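Local structure of ADP-ribosylglycohydrolase (Thermus thermophilus, 2YZV) at residues 5-8 / 9-13. The protein belongs to the ADP-ribosylglycohydrolase family and has an all-helical fold without strands, with two magnesium ions bound in this crystal structure. Residues are numbered along the deposited sequence; the frame is centred on the assembly and turned at random.
Sequences KERQ and DRRLG
An i to i+4 salt bridge on the first turns of helix 4-26 joins Glu6 to Arg10, at the end of the fold far from the magnesium ions. Glu6 brings OE2 to 3.1 Å from Arg10 NE because its CG lies opposite the backbone nitrogen (chi1 -171°) and the chain bends at chi2; carboxylate and guanidinium planes stand 73° apart, so the two groups do not pair side by side. A water donates to Glu6 OE1 and accepts only weakly from Arg10 NE. Arginine suits this place because its long arm serves two sides: NH1 reaches the carbonyl oxygens of Ala265 and Tyr266. Aspartate fits position 9 by its two oxygens: a second water donates to Glu6 O (2.9 Å) and to Asp9 OD1 (2.7 Å), while Asp9 OD2 accepts from Gly270 N, tying the helix to the 269-270 loop. In the backbone, Leu12 N donates to Gln8 O almost straight (172°). Arg11, buried against Tyr294 and Leu179, folds back at chi2 toward the preceding turn, and its guanidinium has separate N-H groups for two partners: NH2 forms a salt bridge with Glu142, and Arg11 NH1 donates a hydrogen bond of 2.9 Å to Arg7 O, which lies in the guanidinium plane, though NH1 sits above the plane of that carbonyl.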
ATOM      1  N   LYS A   5     -12.215   8.586 -18.472  1.00 29.42           N
ATOM      2  CA  LYS A   5     -12.072   9.341 -17.230  1.00 27.84           C
ATOM      3  C   LYS A   5     -12.346   8.481 -15.998  1.00 26.02           C
ATOM      4  O   LYS A   5     -11.567   8.484 -15.043  1.00 24.68           O
ATOM      5  CB  LYS A   5     -13.017  10.545 -17.230  1.00 30.19           C
ATOM      6  CG  LYS A   5     -12.915  11.394 -15.974  1.00 33.52           C
ATOM      7  CD  LYS A   5     -13.929  12.525 -15.977  1.00 36.84           C
ATOM      8  CE  LYS A   5     -13.839  13.338 -14.695  1.00 38.75           C
ATOM      9  NZ  LYS A   5     -14.856  14.428 -14.647  1.00 40.74           N
ATOM     10  N   GLU A   6     -13.456   7.751 -16.031  1.00 24.43           N
ATOM     11  CA  GLU A   6     -13.862   6.883 -14.930  1.00 22.99           C
ATOM     12  C   GLU A   6     -12.784   5.847 -14.624  1.00 22.34           C
ATOM     13  O   GLU A   6     -12.486   5.571 -13.460  1.00 21.86           O
ATOM     14  CB  GLU A   6     -15.182   6.187 -15.290  1.00 24.68           C
ATOM     15  CG  GLU A   6     -15.858   5.400 -14.164  1.00 25.08           C
ATOM     16  CD  GLU A   6     -15.272   4.011 -13.959  1.00 26.81           C
ATOM     17  OE1 GLU A   6     -14.898   3.363 -14.959  1.00 25.99           O
ATOM     18  OE2 GLU A   6     -15.209   3.558 -12.799  1.00 29.45           O
ATOM     19  N   ARG A   7     -12.199   5.280 -15.674  1.00 20.93           N
ATOM     20  CA  ARG A   7     -11.156   4.277 -15.510  1.00 20.72           C
ATOM     21  C   ARG A   7      -9.872   4.897 -14.968  1.00 19.52           C
ATOM     22  O   ARG A   7      -9.225   4.326 -14.087  1.00 17.58           O
ATOM     23  CB  ARG A   7     -10.886   3.566 -16.841  1.00 23.32           C
ATOM     24  CG  ARG A   7     -12.040   2.684 -17.308  1.00 25.74           C
ATOM     25  CD  ARG A   7     -11.640   1.803 -18.484  1.00 27.61           C
ATOM     26  NE  ARG A   7     -11.560   2.534 -19.746  1.00 30.83           N
ATOM     27  CZ  ARG A   7     -12.614   2.982 -20.421  1.00 30.78           C
ATOM     28  NH1 ARG A   7     -13.841   2.775 -19.960  1.00 31.03           N
ATOM     29  NH2 ARG A   7     -12.443   3.634 -21.563  1.00 32.91           N
ATOM     30  N   GLN A   8      -9.506   6.065 -15.486  1.00 17.81           N
ATOM     31  CA  GLN A   8      -8.303   6.746 -15.018  1.00 18.18           C
ATOM     32  C   GLN A   8      -8.468   7.104 -13.546  1.00 17.57           C
ATOM     33  O   GLN A   8      -7.518   7.023 -12.764  1.00 16.97           O
ATOM     34  CB  GLN A   8      -8.056   8.034 -15.813  1.00 19.79           C
ATOM     35  CG  GLN A   8      -7.763   7.842 -17.290  1.00 23.62           C
ATOM     36  CD  GLN A   8      -7.411   9.150 -17.972  1.00 24.85           C
ATOM     37  OE1 GLN A   8      -8.072  10.167 -17.763  1.00 27.80           O
ATOM     38  NE2 GLN A   8      -6.370   9.130 -18.796  1.00 27.39           N
ATOM     39  N   ASP A   9      -9.686   7.499 -13.184  1.00 17.37           N
ATOM     40  CA  ASP A   9     -10.019   7.898 -11.821  1.00 18.53           C
ATOM     41  C   ASP A   9      -9.653   6.823 -10.796  1.00 16.90           C
ATOM     42  O   ASP A   9      -9.229   7.136  -9.679  1.00 16.29           O
ATOM     43  CB  ASP A   9     -11.518   8.212 -11.734  1.00 21.73           C
ATOM     44  CG  ASP A   9     -11.902   8.914 -10.446  1.00 26.44           C
ATOM     45  OD1 ASP A   9     -12.971   8.590  -9.890  1.00 27.70           O
ATOM     46  OD2 ASP A   9     -11.150   9.805  -9.995  1.00 29.14           O
ATOM     47  N   ARG A  10      -9.812   5.558 -11.175  1.00 14.64           N
ATOM     48  CA  ARG A  10      -9.493   4.462 -10.266  1.00 13.43           C
ATOM     49  C   ARG A  10      -7.990   4.315 -10.046  1.00 13.15           C
ATOM     50  O   ARG A  10      -7.539   4.066  -8.923  1.00 11.52           O
ATOM     51  CB  ARG A  10     -10.052   3.140 -10.797  1.00 13.62           C
ATOM     52  CG  ARG A  10     -11.569   3.047 -10.815  1.00 15.62           C
ATOM     53  CD  ARG A  10     -11.997   1.673 -11.310  1.00 15.93           C
ATOM     54  NE  ARG A  10     -13.449   1.515 -11.368  1.00 17.06           N
ATOM     55  CZ  ARG A  10     -14.234   1.367 -10.306  1.00 16.56           C
ATOM     56  NH1 ARG A  10     -13.714   1.354  -9.085  1.00 18.57           N
ATOM     57  NH2 ARG A  10     -15.545   1.230 -10.465  1.00 19.99           N
ATOM     58  N   ARG A  11      -7.212   4.448 -11.116  1.00 13.22           N
ATOM     59  CA  ARG A  11      -5.765   4.321 -11.000  1.00 13.27           C
ATOM     60  C   ARG A  11      -5.195   5.499 -10.216  1.00 14.96           C
ATOM     61  O   ARG A  11      -4.328   5.321  -9.362  1.00 14.82           O
ATOM     62  CB  ARG A  11      -5.111   4.233 -12.384  1.00 13.62           C
ATOM     63  CG  ARG A  11      -5.227   2.859 -13.051  1.00 13.41           C
ATOM     64  CD  ARG A  11      -6.648   2.559 -13.510  1.00 13.94           C
ATOM     65  NE  ARG A  11      -6.782   1.203 -14.036  1.00 14.64           N
ATOM     66  CZ  ARG A  11      -7.921   0.694 -14.498  1.00 15.18           C
ATOM     67  NH1 ARG A  11      -9.024   1.434 -14.501  1.00 14.96           N
ATOM     68  NH2 ARG A  11      -7.964  -0.552 -14.950  1.00 15.93           N
ATOM     69  N   LEU A  12      -5.684   6.703 -10.498  1.00 14.65           N
ATOM     70  CA  LEU A  12      -5.211   7.879  -9.776  1.00 14.58           C
ATOM     71  C   LEU A  12      -5.611   7.759  -8.309  1.00 14.45           C
ATOM     72  O   LEU A  12      -4.853   8.131  -7.414  1.00 12.84           O
ATOM     73  CB  LEU A  12      -5.818   9.155 -10.374  1.00 17.58           C
ATOM     74  CG  LEU A  12      -5.248   9.683 -11.697  1.00 21.64           C
ATOM     75  CD1 LEU A  12      -3.971  10.447 -11.429  1.00 22.47           C
ATOM     76  CD2 LEU A  12      -5.006   8.538 -12.672  1.00 24.81           C
ATOM     77  N   GLY A  13      -6.809   7.234  -8.070  1.00 12.24           N
ATOM     78  CA  GLY A  13      -7.291   7.076  -6.711  1.00 11.87           C
ATOM     79  C   GLY A  13      -6.453   6.117  -5.887  1.00 11.20           C
ATOM     80  O   GLY A  13      -6.186   6.365  -4.712  1.00 11.18           O
TER
HETATM   81  O   HOH W   1     -14.513   0.653 -14.461  1.00 26.85           O
HETATM   82  O   HOH W   2     -13.611   6.217 -10.913  1.00 32.08           O